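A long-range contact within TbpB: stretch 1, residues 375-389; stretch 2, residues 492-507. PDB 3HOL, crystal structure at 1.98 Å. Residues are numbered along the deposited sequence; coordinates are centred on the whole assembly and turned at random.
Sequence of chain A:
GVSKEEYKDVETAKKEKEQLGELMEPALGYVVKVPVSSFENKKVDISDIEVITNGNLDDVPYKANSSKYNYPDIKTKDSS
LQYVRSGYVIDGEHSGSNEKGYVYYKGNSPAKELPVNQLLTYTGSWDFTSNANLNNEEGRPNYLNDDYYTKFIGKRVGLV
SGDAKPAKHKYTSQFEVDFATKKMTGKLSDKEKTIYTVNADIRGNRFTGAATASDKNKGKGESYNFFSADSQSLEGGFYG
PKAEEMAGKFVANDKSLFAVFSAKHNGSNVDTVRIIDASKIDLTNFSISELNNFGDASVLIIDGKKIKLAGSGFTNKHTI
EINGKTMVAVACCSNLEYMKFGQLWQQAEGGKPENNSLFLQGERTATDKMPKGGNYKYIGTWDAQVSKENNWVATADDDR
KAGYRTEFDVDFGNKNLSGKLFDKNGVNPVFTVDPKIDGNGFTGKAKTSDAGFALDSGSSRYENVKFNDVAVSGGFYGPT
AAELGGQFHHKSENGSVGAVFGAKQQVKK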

# COMPACT_ATOMS: atom_id res chain seq x y z
N ASN A 375 19.27 4.54 26.69
CA ASN A 375 18.30 5.57 27.04
C ASN A 375 18.42 6.73 26.08
O ASN A 375 19.53 7.19 25.82
N TYR A 376 17.32 7.21 25.51
CA TYR A 376 17.44 8.30 24.56
C TYR A 376 16.37 9.35 24.71
O TYR A 376 15.31 9.08 25.24
N LYS A 377 16.67 10.55 24.22
CA LYS A 377 15.74 11.66 24.11
C LYS A 377 15.29 11.73 22.67
O LYS A 377 16.13 11.64 21.78
N TYR A 378 13.99 11.91 22.44
CA TYR A 378 13.49 12.26 21.13
C TYR A 378 12.79 13.60 21.21
O TYR A 378 12.13 13.91 22.21
N ILE A 379 12.96 14.39 20.16
CA ILE A 379 12.39 15.73 20.05
C ILE A 379 11.70 15.93 18.68
O ILE A 379 12.28 15.64 17.64
N GLY A 380 10.51 16.49 18.68
CA GLY A 380 9.84 16.79 17.42
C GLY A 380 8.71 17.76 17.65
O GLY A 380 8.82 18.67 18.49
N THR A 381 7.62 17.57 16.92
CA THR A 381 6.49 18.48 16.97
C THR A 381 5.18 17.69 16.77
O THR A 381 5.21 16.46 16.74
N TRP A 382 4.05 18.37 16.63
CA TRP A 382 2.78 17.69 16.49
C TRP A 382 1.76 18.58 15.81
O TRP A 382 2.00 19.78 15.63
N ASP A 383 0.68 17.96 15.35
CA ASP A 383 -0.52 18.62 14.81
C ASP A 383 -1.69 18.02 15.59
O ASP A 383 -1.73 16.80 15.86
N ALA A 384 -2.64 18.87 15.97
CA ALA A 384 -3.71 18.46 16.85
C ALA A 384 -4.85 19.46 16.83
O ALA A 384 -4.68 20.64 16.49
N GLN A 385 -6.02 18.97 17.20
CA GLN A 385 -7.13 19.82 17.53
C GLN A 385 -7.78 19.32 18.80
O GLN A 385 -7.96 18.11 18.99
N VAL A 386 -8.06 20.26 19.71
CA VAL A 386 -8.74 19.95 20.95
C VAL A 386 -9.98 20.83 20.98
O VAL A 386 -9.90 22.02 20.68
N SER A 387 -11.13 20.23 21.32
CA SER A 387 -12.43 20.95 21.26
C SER A 387 -13.32 20.72 22.46
O SER A 387 -13.42 19.58 22.98
N LYS A 388 -14.00 21.80 22.87
CA LYS A 388 -15.03 21.74 23.88
C LYS A 388 -16.07 22.78 23.53
O LYS A 388 -16.69 22.67 22.47
N GLU A 389 -16.25 23.80 24.37
CA GLU A 389 -17.03 25.00 23.93
C GLU A 389 -16.25 25.76 22.86
O GLU A 389 -16.83 26.36 21.95
N SER A 492 -15.93 12.86 23.75
CA SER A 492 -17.03 12.73 24.72
C SER A 492 -17.58 14.11 25.00
O SER A 492 -17.14 15.09 24.40
N GLU A 493 -18.54 14.17 25.92
CA GLU A 493 -19.16 15.43 26.35
C GLU A 493 -18.13 16.36 27.06
O GLU A 493 -18.19 17.58 26.95
N ASN A 494 -17.16 15.75 27.74
CA ASN A 494 -16.08 16.45 28.46
C ASN A 494 -14.91 16.91 27.60
O ASN A 494 -13.88 17.33 28.13
N GLY A 495 -15.06 16.82 26.28
CA GLY A 495 -14.05 17.35 25.36
C GLY A 495 -13.58 16.32 24.34
O GLY A 495 -13.67 15.11 24.60
N SER A 496 -13.05 16.81 23.23
CA SER A 496 -12.55 15.95 22.14
C SER A 496 -11.11 16.27 21.80
O SER A 496 -10.68 17.43 21.92
N VAL A 497 -10.36 15.28 21.33
CA VAL A 497 -9.01 15.54 20.79
C VAL A 497 -8.65 14.60 19.65
O VAL A 497 -9.07 13.43 19.63
N GLY A 498 -7.89 15.12 18.70
CA GLY A 498 -7.20 14.31 17.68
C GLY A 498 -5.78 14.86 17.58
O GLY A 498 -5.58 16.07 17.51
N ALA A 499 -4.77 13.98 17.58
CA ALA A 499 -3.42 14.44 17.68
C ALA A 499 -2.53 13.46 16.93
O ALA A 499 -2.70 12.25 17.07
N VAL A 500 -1.60 13.98 16.12
CA VAL A 500 -0.54 13.14 15.54
C VAL A 500 0.82 13.75 15.86
O VAL A 500 0.95 14.98 15.84
N PHE A 501 1.81 12.93 16.14
CA PHE A 501 3.12 13.45 16.51
C PHE A 501 4.29 12.66 15.91
O PHE A 501 4.15 11.49 15.56
N GLY A 502 5.46 13.31 15.85
CA GLY A 502 6.66 12.65 15.38
C GLY A 502 7.87 13.29 16.06
O GLY A 502 7.79 14.44 16.44
N ALA A 503 8.96 12.52 16.22
CA ALA A 503 10.15 12.99 16.93
C ALA A 503 11.41 12.26 16.46
O ALA A 503 11.35 11.08 16.14
N LYS A 504 12.54 12.97 16.47
CA LYS A 504 13.81 12.44 16.02
C LYS A 504 14.68 12.19 17.26
O LYS A 504 14.67 13.01 18.17
N GLN A 505 15.39 11.06 17.29
CA GLN A 505 16.39 10.75 18.32
C GLN A 505 17.42 11.89 18.38
O GLN A 505 17.75 12.50 17.36
N GLN A 506 17.87 12.19 19.58
CA GLN A 506 18.80 13.29 19.83
C GLN A 506 20.16 12.75 20.25
O GLN A 506 20.28 11.61 20.73
N VAL A 507 21.18 13.57 20.07
CA VAL A 507 22.49 13.33 20.68
C VAL A 507 22.87 14.60 21.45
O VAL A 507 22.47 15.71 21.07

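Two antiparallel strands, more than a hundred residues apart in sequence, are zipped by backbone hydrogen bonds. Most paired side chains lie together on one face of the sheet or the other; Gly 380 and Ala 503 are the exception. The contact begins with Tyr 376, whose CB points toward stretch 2. Its m rotamer lays one ring face against the amide of Gln 505, with Tyr 376 CD1 3.5 Å from Gln 505 CD. Lys 377 leaves sideways in a t rotamer and its end leads away, its amine satisfied elsewhere in the structure. Its backbone does the joining here: Gln 506 N donates to Lys 377 O at 2.9 Å, and a water accepts from Lys 377 N (2.7 Å) and donates to Gln 506 O (2.9 Å), extending the ladder where direct pairing lapses.

Tyr 378, rotamer m, shares a face with Gln 505, an extended t,t side chain. Gln 505 CB sits over the ring, 3.9 Å from the Tyr 378 ring centroid, while Tyr 378 CB touches Ala 503 CB at 3.7 Å. Gln 505 serves both tyrosines: its CB lies over the Tyr 378 ring, its OE1 is over a face of the Tyr 376 ring, and that same OE1 lies 3.2 Å from Tyr 378 OH. On the opposite face, Ile 379 (m,m) packs its CG1 at 3.4 Å from Gln 506 CG, which the m setting of chi1 places there.

Gly 380 is a close point, its CA 3.8 Å from that of Ala 503. A CB here would point toward stretch 2 and fall 1.9 Å from Gly 502 O, so the lack of a side chain permits the approach. Thr 381 (t) faces Gly 502, which offers no side chain; its hydroxyl is satisfied elsewhere.

Trp 382 and Phe 501, both p, form a pair on the Tyr 378 face. They meet at their bases, Trp 382 CB to Phe 501 CB being 3.7 Å, and the phenyl end leads away. The indole instead presents its edge to Ala 499, with Trp 382 CE3 4.1 Å from Ala 499 CB. Asp 383 (m), on the other face, rests its CB 4.0 Å from Val 500 CG2, also on an m side chain.

Small residues follow: Ala 384 CB meets Ala 499 CB at 3.9 Å. Gln 385 (t,t) lies across from Gly 498 and turns to its own strand, Gln 385 NE2 donating to Ser 387 OG at 3.2 Å. Val 386 (t) and Val 497 (p) touch through Val 386 CG2 and Val 497 CG2 at 3.9 Å. Beyond Ser 387 (m), the bent Lys 388 chain closes over the turn, its CG 3.5 Å from Gly 495 CA and its CE 3.5 Å from Asn 494 O.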

# COMPACT_ATOMS: atom_id res chain seq x y z
CB ASN A 375 18.58 6.06 28.45
CG ASN A 375 17.40 5.91 29.37
OD1 ASN A 375 16.71 6.90 29.65
ND2 ASN A 375 17.13 4.68 29.83
CB TYR A 376 17.46 7.79 23.10
CG TYR A 376 18.57 6.80 22.77
CD1 TYR A 376 19.76 7.22 22.18
CD2 TYR A 376 18.40 5.44 23.02
CE1 TYR A 376 20.78 6.30 21.86
CE2 TYR A 376 19.39 4.52 22.71
CZ TYR A 376 20.57 4.96 22.12
OH TYR A 376 21.54 4.03 21.83
CB LYS A 377 16.45 12.97 24.40
CG LYS A 377 15.54 14.12 24.79
CD LYS A 377 14.87 13.78 26.11
CE LYS A 377 14.57 14.99 26.94
NZ LYS A 377 14.35 14.51 28.32
CB TYR A 378 12.55 11.19 20.56
CG TYR A 378 13.17 9.85 20.22
CD1 TYR A 378 13.67 9.00 21.21
CD2 TYR A 378 13.20 9.41 18.89
CE1 TYR A 378 14.23 7.76 20.88
CE2 TYR A 378 13.75 8.17 18.55
CZ TYR A 378 14.26 7.36 19.55
OH TYR A 378 14.81 6.15 19.20
CB ILE A 379 13.48 16.86 20.18
CG1 ILE A 379 14.24 16.77 21.51
CG2 ILE A 379 12.86 18.26 20.01
CD1 ILE A 379 13.37 16.95 22.75
CB THR A 381 6.70 19.65 16.00
OG1 THR A 381 5.64 20.59 16.15
CG2 THR A 381 6.76 19.21 14.52
CB TRP A 382 2.31 17.15 17.86
CG TRP A 382 2.09 18.18 18.97
CD1 TRP A 382 2.91 19.22 19.33
CD2 TRP A 382 0.96 18.23 19.86
NE1 TRP A 382 2.36 19.91 20.41
CE2 TRP A 382 1.16 19.34 20.74
CE3 TRP A 382 -0.20 17.44 20.01
CZ2 TRP A 382 0.24 19.67 21.74
CZ3 TRP A 382 -1.11 17.77 20.99
CH2 TRP A 382 -0.89 18.88 21.85
CB ASP A 383 -0.71 18.34 13.31
CG ASP A 383 0.26 19.09 12.44
OD1 ASP A 383 0.15 20.33 12.33
OD2 ASP A 383 1.14 18.45 11.82
CB ALA A 384 -3.20 18.30 18.29
CB GLN A 385 -8.11 19.86 16.38
CG GLN A 385 -9.18 20.88 16.56
CD GLN A 385 -10.24 20.74 15.51
OE1 GLN A 385 -9.95 20.91 14.33
NE2 GLN A 385 -11.45 20.40 15.91
CB VAL A 386 -7.86 20.19 22.19
CG1 VAL A 386 -8.61 19.72 23.44
CG2 VAL A 386 -6.49 19.45 22.10
CB SER A 387 -13.23 20.56 20.01
OG SER A 387 -12.55 20.96 18.84
CB LYS A 388 -14.45 22.03 25.25
CG LYS A 388 -14.30 20.80 26.07
CD LYS A 388 -15.47 20.57 26.96
CE LYS A 388 -15.03 20.60 28.40
NZ LYS A 388 -16.21 20.51 29.31
CB GLU A 389 -17.34 25.93 25.11
CG GLU A 389 -18.18 25.31 26.17
CD GLU A 389 -17.36 24.69 27.28
OE1 GLU A 389 -16.17 24.38 27.06
OE2 GLU A 389 -17.91 24.50 28.38
CB SER A 492 -16.60 12.03 26.03
OG SER A 492 -15.95 12.93 26.93
CB GLU A 493 -20.37 15.10 27.23
CG GLU A 493 -21.07 16.27 27.84
CD GLU A 493 -21.45 16.04 29.31
OE1 GLU A 493 -21.91 17.02 29.96
OE2 GLU A 493 -21.27 14.89 29.81
CB ASN A 494 -15.56 15.57 29.61
CG ASN A 494 -16.63 15.27 30.63
OD1 ASN A 494 -17.64 15.98 30.69
ND2 ASN A 494 -16.44 14.21 31.43
CB SER A 496 -13.40 16.14 20.88
OG SER A 496 -14.77 15.83 21.13
CB VAL A 497 -7.93 15.46 21.89
CG1 VAL A 497 -8.04 14.17 22.71
CG2 VAL A 497 -6.48 15.66 21.31
CB ALA A 499 -2.99 14.51 19.16
CB VAL A 500 -0.70 12.97 13.99
CG1 VAL A 500 -1.92 12.13 13.69
CG2 VAL A 500 -0.81 14.35 13.28
CB PHE A 501 3.25 13.54 18.06
CG PHE A 501 3.15 12.21 18.77
CD1 PHE A 501 4.28 11.41 18.94
CD2 PHE A 501 1.93 11.77 19.27
CE1 PHE A 501 4.19 10.18 19.60
CE2 PHE A 501 1.83 10.56 19.96
CZ PHE A 501 2.97 9.76 20.10
CB ALA A 503 9.97 12.82 18.46
CB LYS A 504 14.49 13.45 15.09
CG LYS A 504 15.89 13.07 14.69
CD LYS A 504 15.93 12.19 13.48
CE LYS A 504 16.67 12.91 12.37
NZ LYS A 504 17.06 11.94 11.31
CB GLN A 505 17.08 9.40 18.04
CG GLN A 505 17.69 8.69 19.26
CD GLN A 505 18.48 7.42 18.88
OE1 GLN A 505 17.98 6.28 19.00
NE2 GLN A 505 19.70 7.61 18.43
CB GLN A 506 18.28 14.19 20.96
CG GLN A 506 16.96 14.88 20.68
CD GLN A 506 17.02 15.79 19.47
OE1 GLN A 506 16.43 15.49 18.42
NE2 GLN A 506 17.72 16.90 19.60
CB VAL A 507 23.56 12.88 19.59
CG1 VAL A 507 23.82 13.99 18.57
CG2 VAL A 507 24.86 12.42 20.23
O HOH W 1 19.18 10.96 23.37